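Local structure of putative peptide binding protein (Ruminococcus gnavus, 3NOH) at residues Ser22-Lys33 and Gly108-Ser117. The protein is of unknown function but probably binds peptides. Sequence-based numbering, arbitrary orientation. Where two conformers were deposited one is given.
Sequences SYIFCMNPLLDK and GKYEAFLSES
C26 lays its CB over one face of the F113 ring, 3.7 Å from the ring centroid. Its SG meets the same ring obliquely. The F113 side chain sits tucked between its own N and C (chi1 69°), which turns the ring across to C26 and to CD1 of I24. The backbones pair antiparallel: I24 with S115 and C26 with F113 exchange hydrogen bonds in both directions, and I24 N to S115 O is 2.8 Å. N28 N continues the pairing to E111 O. Beyond the strand, N28 CB lies over one face of the Y110 ring, 4.0 Å from its centroid. With CG anti to the backbone N (chi1 -176°), the N28 amide reaches both ways. ND2 donates to Y110 O at 3.3 Å, an acceptor that lies close to the N28 amide plane. OD1 takes L30 N at 3.1 Å in an Asx turn. Replaced by alanine, this residue would probably leave Y110 O and L30 N without these partners and the turn less firmly fixed. K33 NZ makes a salt bridge to the E111 carboxylate, 3.3 Å from OE1; its hydrogen bonds to both carboxylate oxygens are weak. NZ also donates a hydrogen bond to S61 O, and OE1 accepts from D63 N. L31 CD2 packs on E111 CB. The two strands are neighbours inside a mixed five-stranded sheet, with 61-67 beside 112-116 and 129-134 beside 22-27. L114 packs on helix 71-86, and M27 on helix 37-47.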
ATOM      1  N   SER A  22      -7.475  11.713   3.731  1.00 31.97           N
ATOM      2  CA  SER A  22      -7.467  10.616   2.762  1.00 29.46           C
ATOM      3  C   SER A  22      -6.088  10.103   2.570  1.00 26.56           C
ATOM      4  O   SER A  22      -5.119  10.858   2.578  1.00 27.39           O
ATOM      5  CB  SER A  22      -7.974  11.131   1.382  1.00 27.46           C
ATOM      6  OG  SER A  22      -9.327  11.467   1.439  1.00 32.90           O
ATOM      7  N   TYR A  23      -6.004   8.795   2.387  1.00 24.39           N
ATOM      8  CA  TYR A  23      -4.786   8.119   2.077  1.00 22.71           C
ATOM      9  C   TYR A  23      -5.051   7.266   0.890  1.00 25.69           C
ATOM     10  O   TYR A  23      -6.210   6.998   0.518  1.00 24.79           O
ATOM     11  CB  TYR A  23      -4.352   7.240   3.263  1.00 23.14           C
ATOM     12  CG  TYR A  23      -3.985   8.057   4.460  1.00 22.29           C
ATOM     13  CD1 TYR A  23      -4.969   8.527   5.296  1.00 26.04           C
ATOM     14  CD2 TYR A  23      -2.647   8.372   4.745  1.00 23.69           C
ATOM     15  CE1 TYR A  23      -4.651   9.347   6.391  1.00 27.68           C
ATOM     16  CE2 TYR A  23      -2.324   9.173   5.825  1.00 24.22           C
ATOM     17  CZ  TYR A  23      -3.322   9.661   6.637  1.00 26.69           C
ATOM     18  OH  TYR A  23      -3.001  10.438   7.745  1.00 30.20           O
ATOM     19  N   ILE A  24      -3.938   6.855   0.291  1.00 23.56           N
ATOM     20  CA  ILE A  24      -4.011   5.864  -0.746  1.00 23.61           C
ATOM     21  C   ILE A  24      -3.164   4.655  -0.495  1.00 24.36           C
ATOM     22  O   ILE A  24      -2.084   4.749   0.083  1.00 23.16           O
ATOM     23  CB  ILE A  24      -3.715   6.429  -2.118  1.00 25.26           C
ATOM     24  CG1 ILE A  24      -2.312   6.951  -2.242  1.00 28.42           C
ATOM     25  CG2 ILE A  24      -4.769   7.489  -2.568  1.00 25.68           C
ATOM     26  CD1 ILE A  24      -1.981   7.130  -3.781  1.00 32.75           C
ATOM     27  N   PHE A  25      -3.726   3.497  -0.894  1.00 23.45           N
ATOM     28  CA  PHE A  25      -3.005   2.261  -1.032  1.00 20.82           C
ATOM     29  C   PHE A  25      -2.869   1.998  -2.503  1.00 25.38           C
ATOM     30  O   PHE A  25      -3.882   1.822  -3.179  1.00 24.02           O
ATOM     31  CB  PHE A  25      -3.678   1.101  -0.311  1.00 23.45           C
ATOM     32  CG  PHE A  25      -3.020  -0.222  -0.540  1.00 22.92           C
ATOM     33  CD1 PHE A  25      -1.786  -0.482  -0.013  1.00 25.35           C
ATOM     34  CD2 PHE A  25      -3.662  -1.215  -1.305  1.00 25.75           C
ATOM     35  CE1 PHE A  25      -1.166  -1.685  -0.237  1.00 25.17           C
ATOM     36  CE2 PHE A  25      -3.032  -2.442  -1.502  1.00 28.02           C
ATOM     37  CZ  PHE A  25      -1.795  -2.657  -0.986  1.00 27.88           C
ATOM     38  N   CYS A  26      -1.616   1.949  -2.990  1.00 22.70           N
ATOM     39  CA  CYS A  26      -1.360   1.996  -4.420  1.00 23.04           C
ATOM     40  C   CYS A  26      -0.451   0.812  -4.794  1.00 21.78           C
ATOM     41  O   CYS A  26       0.574   0.592  -4.145  1.00 22.78           O
ATOM     42  CB  CYS A  26      -0.675   3.349  -4.790  1.00 25.12           C
ATOM     43  SG  CYS A  26      -0.497   3.569  -6.553  1.00 28.60           S
HETATM   44  N   MSE A  27      -0.835   0.085  -5.853  1.00 22.81           N
HETATM   45  CA  MSE A  27      -0.103  -1.079  -6.354  1.00 21.83           C
HETATM   46  C   MSE A  27       0.347  -0.813  -7.769  1.00 24.24           C
HETATM   47  O   MSE A  27      -0.395  -0.217  -8.567  1.00 25.32           O
HETATM   48  CB  MSE A  27      -1.008  -2.338  -6.325  1.00 23.75           C
HETATM   49  CG  MSE A  27      -1.379  -2.756  -4.914  1.00 23.48           C
HETATM   50 SE   MSE A  27      -2.781  -4.035  -4.908  0.75 25.55          SE
HETATM   51  CE  MSE A  27      -4.214  -2.765  -5.267  1.00 29.52           C
ATOM     52  N   ASN A  28       1.524  -1.308  -8.108  1.00 23.78           N
ATOM     53  CA  ASN A  28       2.057  -1.271  -9.462  1.00 23.52           C
ATOM     54  C   ASN A  28       1.518  -2.488 -10.251  1.00 25.18           C
ATOM     55  O   ASN A  28       1.969  -3.627 -10.099  1.00 25.82           O
ATOM     56  CB  ASN A  28       3.585  -1.297  -9.411  1.00 22.65           C
ATOM     57  CG  ASN A  28       4.203  -1.162 -10.778  1.00 25.93           C
ATOM     58  OD1 ASN A  28       3.523  -1.300 -11.828  1.00 26.76           O
ATOM     59  ND2 ASN A  28       5.513  -0.917 -10.791  1.00 26.12           N
ATOM     60  N   PRO A  29       0.526  -2.259 -11.151  1.00 27.20           N
ATOM     61  CA  PRO A  29      -0.115  -3.386 -11.831  1.00 29.62           C
ATOM     62  C   PRO A  29       0.716  -4.050 -12.937  1.00 32.04           C
ATOM     63  O   PRO A  29       0.341  -5.104 -13.485  1.00 31.88           O
ATOM     64  CB  PRO A  29      -1.379  -2.744 -12.410  1.00 32.50           C
ATOM     65  CG  PRO A  29      -0.975  -1.356 -12.709  1.00 30.25           C
ATOM     66  CD  PRO A  29       0.006  -0.960 -11.633  1.00 30.31           C
ATOM     67  N   LEU A  30       1.829  -3.425 -13.291  1.00 29.37           N
ATOM     68  CA  LEU A  30       2.710  -3.961 -14.299  1.00 33.91           C
ATOM     69  C   LEU A  30       3.725  -4.936 -13.673  1.00 33.96           C
ATOM     70  O   LEU A  30       4.369  -5.682 -14.401  1.00 40.08           O
ATOM     71  CB  LEU A  30       3.410  -2.822 -15.062  1.00 35.00           C
ATOM     72  CG  LEU A  30       2.437  -1.896 -15.837  1.00 46.15           C
ATOM     73  CD1 LEU A  30       3.182  -0.847 -16.669  1.00 50.53           C
ATOM     74  CD2 LEU A  30       1.511  -2.723 -16.727  1.00 47.25           C
ATOM     75  N   LEU A  31       3.825  -4.952 -12.353  1.00 32.78           N
ATOM     76  CA  LEU A  31       4.677  -5.922 -11.638  0.50 34.69           C
ATOM     77  C   LEU A  31       4.059  -7.313 -11.764  1.00 38.56           C
ATOM     78  O   LEU A  31       2.897  -7.527 -11.379  1.00 35.83           O
ATOM     79  CB  LEU A  31       4.805  -5.498 -10.170  0.50 31.63           C
ATOM     80  CG  LEU A  31       5.582  -6.340  -9.147  0.50 32.80           C
ATOM     81  CD1 LEU A  31       7.073  -6.171  -9.314  0.50 29.66           C
ATOM     82  CD2 LEU A  31       5.144  -5.949  -7.736  0.50 24.45           C
ATOM     83  N   ASP A  32       4.821  -8.266 -12.318  1.00 42.11           N
ATOM     84  CA  ASP A  32       4.332  -9.610 -12.546  1.00 44.79           C
ATOM     85  C   ASP A  32       3.557 -10.154 -11.371  1.00 39.81           C
ATOM     86  O   ASP A  32       2.466 -10.696 -11.544  1.00 41.85           O
ATOM     87  CB  ASP A  32       5.490 -10.552 -12.902  1.00 50.10           C
ATOM     88  CG  ASP A  32       5.929 -10.412 -14.359  1.00 63.41           C
ATOM     89  OD1 ASP A  32       5.228  -9.698 -15.120  1.00 70.20           O
ATOM     90  OD2 ASP A  32       6.969 -11.008 -14.751  1.00 76.38           O
ATOM     91  N   LYS A  33       4.101  -9.988 -10.176  1.00 39.44           N
ATOM     92  CA  LYS A  33       3.467 -10.573  -9.005  1.00 40.59           C
ATOM     93  C   LYS A  33       2.198  -9.926  -8.529  1.00 37.88           C
ATOM     94  O   LYS A  33       1.485 -10.508  -7.727  1.00 35.78           O
ATOM     95  CB  LYS A  33       4.435 -10.678  -7.874  1.00 42.21           C
ATOM     96  CG  LYS A  33       4.888  -9.454  -7.235  1.00 44.15           C
ATOM     97  CD  LYS A  33       5.850  -9.913  -6.176  1.00 50.70           C
ATOM     98  CE  LYS A  33       6.578  -8.758  -5.577  1.00 40.49           C
ATOM     99  NZ  LYS A  33       7.649  -9.304  -4.665  1.00 39.55           N
ATOM    100  N   GLY A 108       8.033   3.878 -11.432  1.00 25.63           N
ATOM    101  CA  GLY A 108       7.545   2.496 -11.279  1.00 27.23           C
ATOM    102  C   GLY A 108       8.485   1.558 -10.530  1.00 27.89           C
ATOM    103  O   GLY A 108       8.235   0.345 -10.517  1.00 27.48           O
ATOM    104  N   LYS A 109       9.473   2.105  -9.810  1.00 23.89           N
ATOM    105  CA  LYS A 109      10.394   1.267  -9.043  0.50 24.52           C
ATOM    106  C   LYS A 109       9.811   1.056  -7.642  1.00 21.16           C
ATOM    107  O   LYS A 109      10.377   1.440  -6.581  1.00 21.70           O
ATOM    108  CB  LYS A 109      11.825   1.809  -9.120  0.50 24.28           C
ATOM    109  CG  LYS A 109      12.431   1.564 -10.534  0.50 27.14           C
ATOM    110  CD  LYS A 109      13.474   2.619 -11.024  0.50 37.65           C
ATOM    111  CE  LYS A 109      14.907   2.441 -10.466  0.50 41.86           C
ATOM    112  NZ  LYS A 109      15.849   1.664 -11.343  0.50 41.32           N
ATOM    113  N   TYR A 110       8.635   0.417  -7.626  1.00 21.79           N
ATOM    114  CA  TYR A 110       7.961   0.088  -6.391  1.00 21.18           C
ATOM    115  C   TYR A 110       7.026  -1.075  -6.651  1.00 23.32           C
ATOM    116  O   TYR A 110       6.717  -1.355  -7.799  1.00 22.07           O
ATOM    117  CB  TYR A 110       7.179   1.303  -5.797  1.00 21.81           C
ATOM    118  CG  TYR A 110       5.900   1.607  -6.556  1.00 19.85           C
ATOM    119  CD1 TYR A 110       5.921   2.290  -7.756  1.00 22.82           C
ATOM    120  CD2 TYR A 110       4.669   1.200  -6.045  1.00 21.43           C
ATOM    121  CE1 TYR A 110       4.723   2.568  -8.444  1.00 22.69           C
ATOM    122  CE2 TYR A 110       3.484   1.441  -6.723  1.00 23.24           C
ATOM    123  CZ  TYR A 110       3.519   2.146  -7.913  1.00 23.96           C
ATOM    124  OH  TYR A 110       2.384   2.385  -8.626  1.00 25.98           O
ATOM    125  N   GLU A 111       6.547  -1.704  -5.585  1.00 20.92           N
ATOM    126  CA  GLU A 111       5.560  -2.780  -5.672  1.00 21.36           C
ATOM    127  C   GLU A 111       4.245  -2.209  -5.196  1.00 22.54           C
ATOM    128  O   GLU A 111       3.269  -2.162  -5.969  1.00 23.34           O
ATOM    129  CB  GLU A 111       6.016  -4.016  -4.864  1.00 21.93           C
ATOM    130  CG  GLU A 111       7.427  -4.429  -5.312  1.00 24.42           C
ATOM    131  CD  GLU A 111       7.956  -5.707  -4.724  1.00 28.45           C
ATOM    132  OE1 GLU A 111       7.450  -6.123  -3.684  1.00 22.69           O
ATOM    133  OE2 GLU A 111       8.932  -6.261  -5.297  1.00 30.18           O
ATOM    134  N   ALA A 112       4.198  -1.774  -3.939  1.00 20.10           N
ATOM    135  CA  ALA A 112       3.015  -1.077  -3.369  1.00 20.52           C
ATOM    136  C   ALA A 112       3.485   0.056  -2.473  1.00 19.76           C
ATOM    137  O   ALA A 112       4.628   0.072  -2.023  1.00 20.00           O
ATOM    138  CB  ALA A 112       2.056  -2.030  -2.609  1.00 20.97           C
ATOM    139  N   PHE A 113       2.629   1.041  -2.242  1.00 18.84           N
ATOM    140  CA  PHE A 113       2.903   2.048  -1.254  1.00 19.41           C
ATOM    141  C   PHE A 113       1.658   2.529  -0.571  1.00 19.94           C
ATOM    142  O   PHE A 113       0.533   2.400  -1.097  1.00 20.14           O
ATOM    143  CB  PHE A 113       3.734   3.242  -1.786  1.00 19.98           C
ATOM    144  CG  PHE A 113       3.032   4.147  -2.774  1.00 19.79           C
ATOM    145  CD1 PHE A 113       2.246   5.185  -2.327  1.00 20.88           C
ATOM    146  CD2 PHE A 113       3.179   3.953  -4.137  1.00 18.98           C
ATOM    147  CE1 PHE A 113       1.629   6.037  -3.209  1.00 20.46           C
ATOM    148  CE2 PHE A 113       2.566   4.801  -5.030  1.00 20.54           C
ATOM    149  CZ  PHE A 113       1.761   5.838  -4.568  1.00 23.07           C
ATOM    150  N   LEU A 114       1.862   3.160   0.579  1.00 19.12           N
ATOM    151  CA  LEU A 114       0.826   3.895   1.299  1.00 19.70           C
ATOM    152  C   LEU A 114       1.235   5.338   1.390  1.00 20.57           C
ATOM    153  O   LEU A 114       2.394   5.625   1.680  1.00 20.37           O
ATOM    154  CB  LEU A 114       0.701   3.351   2.716  1.00 21.17           C
ATOM    155  CG  LEU A 114      -0.026   2.026   2.870  1.00 23.25           C
ATOM    156  CD1 LEU A 114       0.332   1.379   4.224  1.00 24.98           C
ATOM    157  CD2 LEU A 114      -1.549   2.235   2.724  1.00 23.66           C
ATOM    158  N   SER A 115       0.313   6.267   1.194  1.00 19.34           N
ATOM    159  CA  SER A 115       0.658   7.669   1.396  1.00 19.89           C
ATOM    160  C   SER A 115      -0.568   8.495   1.680  1.00 19.15           C
ATOM    161  O   SER A 115      -1.711   8.128   1.357  1.00 21.15           O
ATOM    162  CB  SER A 115       1.412   8.272   0.183  1.00 21.37           C
ATOM    163  OG  SER A 115       0.525   8.504  -0.921  1.00 21.52           O
ATOM    164  N   GLU A 116      -0.328   9.671   2.267  1.00 20.69           N
ATOM    165  CA  GLU A 116      -1.305  10.747   2.225  1.00 22.92           C
ATOM    166  C   GLU A 116      -1.696  10.922   0.758  1.00 22.27           C
ATOM    167  O   GLU A 116      -0.820  10.826  -0.127  1.00 21.88           O
ATOM    168  CB  GLU A 116      -0.712  12.067   2.753  1.00 25.65           C
ATOM    169  CG  GLU A 116      -0.529  12.012   4.245  1.00 28.97           C
ATOM    170  CD  GLU A 116      -0.174  13.349   4.918  1.00 31.03           C
ATOM    171  OE1 GLU A 116      -0.121  14.411   4.252  1.00 34.11           O
ATOM    172  OE2 GLU A 116      -0.125  13.298   6.188  1.00 35.51           O
ATOM    173  N   SER A 117      -2.961  11.186   0.503  1.00 23.73           N
ATOM    174  CA  SER A 117      -3.478  11.152  -0.860  1.00 23.93           C
ATOM    175  C   SER A 117      -2.757  12.152  -1.792  1.00 28.06           C
ATOM    176  O   SER A 117      -2.608  11.833  -2.992  1.00 29.64           O
ATOM    177  CB  SER A 117      -4.974  11.377  -0.909  1.00 24.91           C
ATOM    178  OG  SER A 117      -5.332  12.647  -0.413  1.00 27.18           O
TER
HETATM  179  O   HOH W   1      -0.614  11.248   7.999  1.00 29.66           O